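Local coordinates for putative tetR family transcription regulator (Shewanella loihica, PDB 3PPB), which probably binds DNA through an N-terminal helix-turn-helix domain and regulates transcription, as other members of the TetR family do, at residues 57-62 and 115-121; 109-113 and 158-162; 65-69 and 128-132. One frame throughout, in Å; residues are numbered along the deposited sequence.

Interaction 1 of 3, residues 57-62 and 115-121; sequences LEQLFL and TVEQSVR. With EDO (1,2-ethanediol), chain I; EDO (1,2-ethanediol), chain E.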
loop_
_atom_site.group_PDB
_atom_site.type_symbol
_atom_site.label_atom_id
_atom_site.label_comp_id
_atom_site.label_asym_id
_atom_site.label_seq_id
_atom_site.Cartn_x
_atom_site.Cartn_y
_atom_site.Cartn_z
ATOM N N LEU A 57 -2.766 -6.904 -17.958
ATOM C CA LEU A 57 -2.499 -6.570 -16.553
ATOM C C LEU A 57 -3.447 -7.345 -15.616
ATOM O O LEU A 57 -3.007 -7.841 -14.583
ATOM C CB LEU A 57 -2.618 -5.048 -16.284
ATOM C CG LEU A 57 -2.543 -4.622 -14.794
ATOM C CD1 LEU A 57 -1.204 -4.980 -14.193
ATOM C CD2 LEU A 57 -2.865 -3.143 -14.605
ATOM N N GLU A 58 -4.737 -7.435 -15.977
ATOM C CA GLU A 58 -5.751 -8.111 -15.156
ATOM C C GLU A 58 -5.471 -9.619 -15.048
ATOM O O GLU A 58 -5.566 -10.176 -13.951
ATOM C CB GLU A 58 -7.146 -7.861 -15.729
ATOM C CG GLU A 58 -7.597 -6.425 -15.534
ATOM C CD GLU A 58 -8.890 -6.024 -16.219
ATOM O OE1 GLU A 58 -9.492 -6.863 -16.927
ATOM O OE2 GLU A 58 -9.312 -4.861 -16.032
ATOM N N GLN A 59 -5.084 -10.253 -16.175
ATOM C CA GLN A 59 -4.777 -11.683 -16.208
ATOM C C GLN A 59 -3.506 -11.965 -15.421
ATOM O O GLN A 59 -3.446 -12.958 -14.692
ATOM C CB GLN A 59 -4.663 -12.219 -17.659
ATOM C CG GLN A 59 -5.999 -12.257 -18.431
ATOM C CD GLN A 59 -7.101 -12.990 -17.696
ATOM O OE1 GLN A 59 -7.004 -14.188 -17.413
ATOM N NE2 GLN A 59 -8.163 -12.274 -17.343
ATOM N N LEU A 60 -2.501 -11.080 -15.550
ATOM C CA LEU A 60 -1.257 -11.197 -14.795
ATOM C C LEU A 60 -1.547 -11.079 -13.292
ATOM O O LEU A 60 -1.100 -11.916 -12.499
ATOM C CB LEU A 60 -0.279 -10.100 -15.252
ATOM C CG LEU A 60 1.063 -10.043 -14.538
ATOM C CD1 LEU A 60 1.855 -11.350 -14.711
ATOM C CD2 LEU A 60 1.871 -8.840 -15.002
ATOM N N PHE A 61 -2.309 -10.030 -12.913
ATOM C CA PHE A 61 -2.706 -9.728 -11.538
ATOM C C PHE A 61 -3.340 -10.939 -10.872
ATOM O O PHE A 61 -2.859 -11.367 -9.824
ATOM C CB PHE A 61 -3.678 -8.526 -11.520
ATOM C CG PHE A 61 -4.143 -8.090 -10.150
ATOM C CD1 PHE A 61 -3.328 -7.320 -9.337
ATOM C CD2 PHE A 61 -5.407 -8.432 -9.684
ATOM C CE1 PHE A 61 -3.754 -6.933 -8.065
ATOM C CE2 PHE A 61 -5.840 -8.016 -8.428
ATOM C CZ PHE A 61 -5.014 -7.266 -7.631
ATOM N N LEU A 62 -4.393 -11.512 -11.498
ATOM C CA LEU A 62 -5.125 -12.658 -10.946
ATOM C C LEU A 62 -4.237 -13.901 -10.872
ATOM O O LEU A 62 -4.327 -14.665 -9.892
ATOM C CB LEU A 62 -6.414 -12.952 -11.738
ATOM C CG LEU A 62 -7.493 -11.856 -11.731
ATOM C CD1 LEU A 62 -8.557 -12.150 -12.762
ATOM C CD2 LEU A 62 -8.123 -11.670 -10.332
ATOM N N THR A 115 -4.957 1.618 -10.036
ATOM C CA THR A 115 -4.642 1.170 -11.406
ATOM C C THR A 115 -5.512 -0.030 -11.826
ATOM O O THR A 115 -6.042 -0.028 -12.945
ATOM C CB THR A 115 -3.128 0.839 -11.564
ATOM O OG1 THR A 115 -2.340 1.866 -10.969
ATOM C CG2 THR A 115 -2.708 0.667 -13.014
ATOM N N VAL A 116 -5.634 -1.050 -10.956
ATOM C CA VAL A 116 -6.414 -2.253 -11.289
ATOM C C VAL A 116 -7.896 -1.963 -11.062
ATOM O O VAL A 116 -8.242 -1.351 -10.047
ATOM C CB VAL A 116 -5.944 -3.521 -10.511
ATOM C CG1 VAL A 116 -6.692 -4.773 -10.963
ATOM C CG2 VAL A 116 -4.437 -3.732 -10.653
ATOM N N GLU A 117 -8.766 -2.410 -12.009
ATOM C CA GLU A 117 -10.223 -2.305 -11.917
ATOM C C GLU A 117 -10.695 -2.858 -10.587
ATOM O O GLU A 117 -10.199 -3.913 -10.170
ATOM C CB GLU A 117 -10.894 -3.092 -13.053
ATOM C CG GLU A 117 -11.212 -2.270 -14.289
ATOM C CD GLU A 117 -12.183 -1.119 -14.120
ATOM O OE1 GLU A 117 -13.100 -1.205 -13.272
ATOM O OE2 GLU A 117 -12.027 -0.126 -14.866
ATOM N N GLN A 118 -11.622 -2.135 -9.899
ATOM C CA GLN A 118 -12.154 -2.545 -8.593
ATOM C C GLN A 118 -12.749 -3.955 -8.648
ATOM O O GLN A 118 -12.534 -4.729 -7.711
ATOM C CB GLN A 118 -13.199 -1.549 -8.065
ATOM C CG GLN A 118 -13.369 -1.604 -6.541
ATOM C CD GLN A 118 -14.285 -0.530 -6.002
ATOM O OE1 GLN A 118 -14.187 0.656 -6.359
ATOM N NE2 GLN A 118 -15.176 -0.919 -5.095
ATOM N N SER A 119 -13.440 -4.295 -9.753
ATOM C CA SER A 119 -14.058 -5.609 -9.947
ATOM C C SER A 119 -13.007 -6.737 -9.951
ATOM O O SER A 119 -13.263 -7.798 -9.371
ATOM C CB SER A 119 -14.882 -5.637 -11.235
ATOM O OG SER A 119 -14.111 -5.318 -12.379
ATOM N N VAL A 120 -11.828 -6.495 -10.557
ATOM C CA VAL A 120 -10.725 -7.470 -10.612
ATOM C C VAL A 120 -10.078 -7.592 -9.218
ATOM O O VAL A 120 -9.768 -8.705 -8.801
ATOM C CB VAL A 120 -9.704 -7.119 -11.723
ATOM C CG1 VAL A 120 -8.474 -8.024 -11.680
ATOM C CG2 VAL A 120 -10.366 -7.198 -13.092
ATOM N N ARG A 121 -9.919 -6.463 -8.497
ATOM C CA ARG A 121 -9.385 -6.459 -7.136
ATOM C C ARG A 121 -10.332 -7.240 -6.211
ATOM O O ARG A 121 -9.857 -7.947 -5.316
ATOM C CB ARG A 121 -9.162 -5.028 -6.618
ATOM C CG ARG A 121 -7.964 -4.318 -7.271
ATOM C CD ARG A 121 -7.533 -3.052 -6.548
ATOM N NE ARG A 121 -8.478 -1.936 -6.700
ATOM C CZ ARG A 121 -9.253 -1.461 -5.721
ATOM N NH1 ARG A 121 -9.217 -2.006 -4.509
ATOM N NH2 ARG A 121 -10.076 -0.447 -5.952
HETATM C C1 EDO I . -6.582 -2.527 -14.990
HETATM O O1 EDO I . -7.774 -3.199 -14.575
HETATM C C2 EDO I . -6.832 -1.528 -16.112
HETATM O O2 EDO I . -8.143 -0.944 -16.091
HETATM C C1 EDO E . -0.915 5.760 -12.508
HETATM O O1 EDO E . 0.040 4.780 -12.098
HETATM C C2 EDO E . -2.055 5.138 -13.316
HETATM O O2 EDO E . -2.927 4.333 -12.511
#

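Interaction 2 of 3, residues 109-113 and 158-162; sequences LYSMS and HGQYL. With EDO (1,2-ethanediol), chain D.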
loop_
_atom_site.group_PDB
_atom_site.type_symbol
_atom_site.label_atom_id
_atom_site.label_comp_id
_atom_site.label_asym_id
_atom_site.label_seq_id
_atom_site.Cartn_x
_atom_site.Cartn_y
_atom_site.Cartn_z
ATOM N N LEU A 109 3.174 -2.460 -6.006
ATOM C CA LEU A 109 2.733 -1.438 -6.945
ATOM C C LEU A 109 1.248 -1.500 -7.318
ATOM O O LEU A 109 0.668 -0.442 -7.562
ATOM C CB LEU A 109 3.558 -1.534 -8.241
ATOM C CG LEU A 109 5.023 -1.136 -8.166
ATOM C CD1 LEU A 109 5.799 -1.764 -9.312
ATOM C CD2 LEU A 109 5.170 0.385 -8.178
ATOM N N TYR A 110 0.647 -2.702 -7.437
ATOM C CA TYR A 110 -0.699 -2.808 -8.015
ATOM C C TYR A 110 -1.840 -3.338 -7.118
ATOM O O TYR A 110 -2.997 -3.045 -7.432
ATOM C CB TYR A 110 -0.636 -3.697 -9.279
ATOM C CG TYR A 110 0.236 -3.113 -10.371
ATOM C CD1 TYR A 110 -0.280 -2.212 -11.294
ATOM C CD2 TYR A 110 1.572 -3.479 -10.497
ATOM C CE1 TYR A 110 0.525 -1.652 -12.287
ATOM C CE2 TYR A 110 2.384 -2.925 -11.486
ATOM C CZ TYR A 110 1.856 -2.003 -12.371
ATOM O OH TYR A 110 2.645 -1.462 -13.349
ATOM N N SER A 111 -1.538 -4.122 -6.063
ATOM C CA SER A 111 -2.508 -4.777 -5.162
ATOM C C SER A 111 -3.578 -3.883 -4.531
ATOM O O SER A 111 -4.704 -4.349 -4.306
ATOM C CB SER A 111 -1.781 -5.458 -4.014
ATOM O OG SER A 111 -1.368 -6.740 -4.434
HETATM N N MSE A 112 -3.222 -2.654 -4.173
HETATM C CA MSE A 112 -4.155 -1.762 -3.494
HETATM C C MSE A 112 -4.219 -0.398 -4.158
HETATM O O MSE A 112 -4.741 0.567 -3.576
HETATM C CB MSE A 112 -3.707 -1.615 -2.039
HETATM C CG MSE A 112 -4.845 -1.785 -1.082
HETATM SE SE MSE A 112 -4.234 -1.888 0.714
HETATM C CE MSE A 112 -3.218 -0.316 0.772
ATOM N N SER A 113 -3.748 -0.349 -5.409
ATOM C CA SER A 113 -3.665 0.868 -6.178
ATOM C C SER A 113 -4.925 1.108 -7.008
ATOM O O SER A 113 -5.588 0.141 -7.410
ATOM C CB SER A 113 -2.434 0.816 -7.088
ATOM O OG SER A 113 -2.684 0.101 -8.289
ATOM N N HIS A 158 -4.427 -7.068 4.441
ATOM C CA HIS A 158 -3.745 -6.721 3.197
ATOM C C HIS A 158 -2.780 -5.537 3.405
ATOM O O HIS A 158 -1.618 -5.633 2.980
ATOM C CB HIS A 158 -4.781 -6.406 2.123
ATOM C CG HIS A 158 -4.262 -6.316 0.725
ATOM N ND1 HIS A 158 -2.990 -6.719 0.397
ATOM C CD2 HIS A 158 -4.898 -5.924 -0.402
ATOM C CE1 HIS A 158 -2.874 -6.504 -0.900
ATOM N NE2 HIS A 158 -4.005 -6.046 -1.425
ATOM N N GLY A 159 -3.235 -4.470 4.082
ATOM C CA GLY A 159 -2.391 -3.315 4.368
ATOM C C GLY A 159 -1.213 -3.653 5.275
ATOM O O GLY A 159 -0.100 -3.148 5.078
ATOM N N GLN A 160 -1.449 -4.500 6.288
ATOM C CA GLN A 160 -0.394 -4.887 7.222
ATOM C C GLN A 160 0.605 -5.789 6.540
ATOM O O GLN A 160 1.799 -5.667 6.804
ATOM C CB GLN A 160 -0.956 -5.543 8.482
ATOM C CG GLN A 160 -1.744 -4.535 9.321
ATOM C CD GLN A 160 -2.077 -5.094 10.654
ATOM O OE1 GLN A 160 -2.984 -5.930 10.788
ATOM N NE2 GLN A 160 -1.343 -4.662 11.670
ATOM N N TYR A 161 0.139 -6.665 5.634
ATOM C CA TYR A 161 1.051 -7.515 4.845
ATOM C C TYR A 161 1.966 -6.621 3.987
ATOM O O TYR A 161 3.184 -6.818 3.940
ATOM C CB TYR A 161 0.251 -8.496 3.960
ATOM C CG TYR A 161 1.094 -9.167 2.899
ATOM C CD1 TYR A 161 1.935 -10.234 3.217
ATOM C CD2 TYR A 161 1.099 -8.703 1.585
ATOM C CE1 TYR A 161 2.741 -10.839 2.244
ATOM C CE2 TYR A 161 1.924 -9.282 0.613
ATOM C CZ TYR A 161 2.730 -10.362 0.946
ATOM O OH TYR A 161 3.543 -10.958 0.011
ATOM N N LEU A 162 1.377 -5.635 3.305
ATOM C CA LEU A 162 2.160 -4.756 2.435
ATOM C C LEU A 162 3.137 -3.914 3.228
ATOM O O LEU A 162 4.240 -3.662 2.755
ATOM C CB LEU A 162 1.253 -3.876 1.564
ATOM C CG LEU A 162 0.440 -4.624 0.475
ATOM C CD1 LEU A 162 -0.527 -3.691 -0.177
ATOM C CD2 LEU A 162 1.359 -5.267 -0.572
HETATM C C1 EDO D . -1.986 -9.854 -0.723
HETATM O O1 EDO D . -2.953 -10.433 -1.597
HETATM C C2 EDO D . -0.787 -9.430 -1.555
HETATM O O2 EDO D . -1.206 -8.566 -2.608
#

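Interaction 3 of 3, residues 65-69 and 128-132; sequences KQEFA and ILGFI. With EDO (1,2-ethanediol), chain D; EDO (1,2-ethanediol), chain G; EDO (1,2-ethanediol), chain H.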
loop_
_atom_site.group_PDB
_atom_site.type_symbol
_atom_site.label_atom_id
_atom_site.label_comp_id
_atom_site.label_asym_id
_atom_site.label_seq_id
_atom_site.Cartn_x
_atom_site.Cartn_y
_atom_site.Cartn_z
ATOM N N LYS A 65 -1.803 -13.436 -7.930
ATOM C CA LYS A 65 -2.622 -13.595 -6.717
ATOM C C LYS A 65 -2.903 -15.092 -6.464
ATOM O O LYS A 65 -2.749 -15.546 -5.322
ATOM C CB LYS A 65 -3.954 -12.806 -6.812
ATOM C CG LYS A 65 -3.819 -11.293 -6.679
ATOM C CD LYS A 65 -3.729 -10.852 -5.226
ATOM C CE LYS A 65 -3.412 -9.392 -5.110
ATOM N NZ LYS A 65 -3.728 -8.885 -3.751
ATOM N N GLN A 66 -3.250 -15.861 -7.534
ATOM C CA GLN A 66 -3.515 -17.294 -7.405
ATOM C C GLN A 66 -2.263 -18.051 -6.935
ATOM O O GLN A 66 -2.377 -18.873 -6.029
ATOM C CB GLN A 66 -4.074 -17.904 -8.692
ATOM C CG GLN A 66 -4.662 -19.312 -8.458
ATOM C CD GLN A 66 -5.838 -19.309 -7.512
ATOM O OE1 GLN A 66 -6.883 -18.736 -7.798
ATOM N NE2 GLN A 66 -5.680 -19.921 -6.339
ATOM N N GLU A 67 -1.080 -17.738 -7.497
ATOM C CA GLU A 67 0.194 -18.338 -7.077
ATOM C C GLU A 67 0.462 -18.099 -5.582
ATOM O O GLU A 67 0.839 -19.025 -4.857
ATOM C CB GLU A 67 1.352 -17.759 -7.896
ATOM C CG GLU A 67 1.431 -18.281 -9.309
ATOM C CD GLU A 67 2.533 -17.616 -10.105
ATOM O OE1 GLU A 67 3.580 -17.286 -9.502
ATOM O OE2 GLU A 67 2.337 -17.390 -11.322
ATOM N N PHE A 68 0.271 -16.848 -5.136
ATOM C CA PHE A 68 0.452 -16.439 -3.750
ATOM C C PHE A 68 -0.485 -17.233 -2.822
ATOM O O PHE A 68 -0.036 -17.805 -1.823
ATOM C CB PHE A 68 0.190 -14.934 -3.634
ATOM C CG PHE A 68 0.182 -14.370 -2.232
ATOM C CD1 PHE A 68 1.375 -14.149 -1.546
ATOM C CD2 PHE A 68 -1.014 -14.003 -1.617
ATOM C CE1 PHE A 68 1.371 -13.573 -0.275
ATOM C CE2 PHE A 68 -1.019 -13.431 -0.343
ATOM C CZ PHE A 68 0.170 -13.226 0.323
ATOM N N ALA A 69 -1.783 -17.280 -3.175
ATOM C CA ALA A 69 -2.818 -17.970 -2.407
ATOM C C ALA A 69 -2.498 -19.455 -2.295
ATOM O O ALA A 69 -2.550 -19.998 -1.193
ATOM C CB ALA A 69 -4.178 -17.761 -3.053
ATOM N N ILE A 128 -10.126 -15.552 -5.009
ATOM C CA ILE A 128 -8.809 -16.152 -4.809
ATOM C C ILE A 128 -8.437 -16.197 -3.312
ATOM O O ILE A 128 -7.942 -17.218 -2.837
ATOM C CB ILE A 128 -7.746 -15.397 -5.667
ATOM C CG1 ILE A 128 -8.073 -15.568 -7.183
ATOM C CG2 ILE A 128 -6.333 -15.906 -5.345
ATOM C CD1 ILE A 128 -7.207 -14.727 -8.191
ATOM N N LEU A 129 -8.663 -15.106 -2.579
ATOM C CA LEU A 129 -8.303 -15.048 -1.165
ATOM C C LEU A 129 -9.539 -15.085 -0.257
ATOM O O LEU A 129 -9.496 -14.595 0.873
ATOM C CB LEU A 129 -7.424 -13.821 -0.901
ATOM C CG LEU A 129 -6.070 -13.850 -1.665
ATOM C CD1 LEU A 129 -5.532 -12.474 -1.864
ATOM C CD2 LEU A 129 -5.042 -14.753 -0.964
ATOM N N GLY A 130 -10.605 -15.743 -0.742
ATOM C CA GLY A 130 -11.856 -15.929 -0.012
ATOM C C GLY A 130 -11.687 -16.647 1.319
ATOM O O GLY A 130 -12.452 -16.411 2.268
ATOM N N PHE A 131 -10.667 -17.533 1.410
ATOM C CA PHE A 131 -10.399 -18.308 2.626
ATOM C C PHE A 131 -10.020 -17.390 3.799
ATOM O O PHE A 131 -10.188 -17.801 4.948
ATOM C CB PHE A 131 -9.301 -19.371 2.396
ATOM C CG PHE A 131 -7.893 -18.834 2.259
ATOM C CD1 PHE A 131 -7.389 -18.469 1.017
ATOM C CD2 PHE A 131 -7.080 -18.678 3.377
ATOM C CE1 PHE A 131 -6.099 -17.951 0.896
ATOM C CE2 PHE A 131 -5.793 -18.148 3.259
ATOM C CZ PHE A 131 -5.310 -17.792 2.019
ATOM N N ILE A 132 -9.482 -16.175 3.512
ATOM C CA ILE A 132 -9.058 -15.233 4.562
ATOM C C ILE A 132 -10.275 -14.780 5.358
ATOM O O ILE A 132 -10.232 -14.852 6.591
ATOM C CB ILE A 132 -8.230 -14.033 4.033
ATOM C CG1 ILE A 132 -6.855 -14.518 3.507
ATOM C CG2 ILE A 132 -8.038 -12.974 5.134
ATOM C CD1 ILE A 132 -6.006 -13.417 2.774
HETATM C C1 EDO D . -1.986 -9.854 -0.723
HETATM O O1 EDO D . -2.953 -10.433 -1.597
HETATM C C2 EDO D . -0.787 -9.430 -1.555
HETATM O O2 EDO D . -1.206 -8.566 -2.608
HETATM C C1 EDO G . 5.460 -19.012 -6.647
HETATM O O1 EDO G . 4.783 -17.879 -7.212
HETATM C C2 EDO G . 4.455 -19.841 -5.851
HETATM O O2 EDO G . 5.133 -20.911 -5.176
HETATM C C1 EDO H . 4.375 -14.673 -14.902
HETATM O O1 EDO H . 5.376 -15.266 -14.065
HETATM C C2 EDO H . 3.054 -15.407 -14.706
HETATM O O2 EDO H . 2.656 -15.307 -13.335
HETATM O O HOH W 1 -7.268 -19.873 -3.874
#

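Interaction 1 of 3, residues 57-62 and 115-121
Val116 lies over one face of the Phe61 ring, its CG1 making a CH-pi contact 4.2 Å from the ring centroid and only 13° off the ring normal. This contact belongs to the TetR fold, in which the long helix 53-74 leads from the helix-turn-helix domain into the helical core. Here residues 57-62 of that helix meet the loop and first turn of helix 118-128. Both Phe61 and Leu57, one turn apart, direct their CA-to-CB bonds toward the partner segment. Leu57 CD2 approaches Thr115 CG2 at 4.1 Å and Val116 CG2 at 4.3 Å, while Phe61 CD2 packs against Val120 CG1 at 3.7 Å. The backbones come closest where Val120 CA lies 6.8 Å from Glu58 CA. Val120 also receives Leu62, with Leu62 CD2 lying 3.9 Å from Val120 CG1. The packing is apolar in the middle. No direct hydrogen bond joins the segments. Phe106 of helix 101-110 and Phe22 of helix 10-24 touch Leu57, so this part of helix 53-74 faces both the core and the DNA-binding domain. On the second segment, Glu117 occupies the N-cap position, and its carbonyl O accepts a hydrogen bond from Arg121 N. At the solvent side the polar groups are joined indirectly by a 1,2-ethanediol, probably from the crystallisation liquor. Its O1 donates to Glu58 OE2 at 2.7 Å and accepts from Glu117 N at 2.9 Å.

Interaction 2 of 3, residues 109-113 and 158-162
The side chain of Met112, modelled as selenomethionine, reaches across to helix 150-170 with an unusual chi1 of -133°, between the standard wells. Its chi2 is t and chi3 is p, which brings SE over one face of the His158 imidazole, 4.5 Å from the ring centroid in a sulfur-aromatic contact. Met112 SE also touches Leu162 CD1 at 4.2 Å and Gly159 CA at 4.3 Å. His158 takes a t chi1 and turns its ring edge to the backbone of Ser111; His158 NE2 donates a weak hydrogen bond to Ser111 O at 3.4 Å. The m rotamer of Ser111 sends OG to a 1,2-ethanediol, with OG donating to O2 at 2.6 Å, and Lys65 NZ binds the same molecule. In this TetR-type core the contact joins Ser111 and Met112, near the end of helix 101-110, to helix 150-170. The neighbouring Tyr161 rests on helix 82-99 and Gln160 on helix 178-192, while Met112 and Leu162 pack reciprocally against Leu162 and Met112 of the second subunit, so the contact is part of the dimer interface.

Interaction 3 of 3, residues 65-69 and 128-132
Ile128 forms the main bump on the 128-132 side. It rests on the surface of helix 53-74 between Lys65 and Ala69, one turn apart. Its CG2 sits 3.7 Å from Ala69 CB and 3.6 Å from Lys65 O, while CD1 reaches along the helix to lie 4.0 Å from Lys65 CB. The small Ala69 side chain leaves the hollow into which its larger neighbours fit. Leu129 fills it from another direction: Leu129 CD2 touches Ala69 CB at 3.8 Å and approaches the ring edge of Phe68, 4.1 Å from CD2 of that ring. Leu129 CD1 meets the aliphatic part of Lys65, 4.1 Å from CD. The Phe131 ring presents its edge to the same alanine, with CE1 4.4 Å from Ala69 CB.

These bumps gather where the chain passes from helix 118-128 to helix 130-141, and Leu129 is the first residue to leave helical backbone angles. Within the all-helical core that follows the DNA-binding domain in TetR regulators, this break thus lies directly against helix 53-74. The Phe68 ring also meets Trp96 and Phe107 edge-to-face, and Lys65 makes a cation-pi contact with Phe107.

Gln66, partly exposed, brings OE1 to 3.4 Å from Ile128 CG1. Gln66 NE2 hydrogen-bonds to Asp70 of its own helix and also donates to a water at 2.9 Å, which in turn donates to Ile128 O at 2.9 Å.

The centres of the three contacts lie about 13 to 14 Å from one another, and each touches the other two. Interactions 1 and 3 share helix 53-74, two turns apart, and meet where Ile128 CD1 lies 3.3 Å from Leu62 O. Interaction 2 adds Ser111 and Met112, near the end of helix 101-110, and the middle of helix 150-170. Along the chain the segments run 57-62, 65-69, 109-113, 115-121, 128-132 and 158-162, so every pair of contacts crosses. A 1,2-ethanediol is touched by both interactions 2 and 3. Since interactions 1 and 2 also reach the second subunit, the cluster links the helix leading from the DNA-binding domain with the dimer interface.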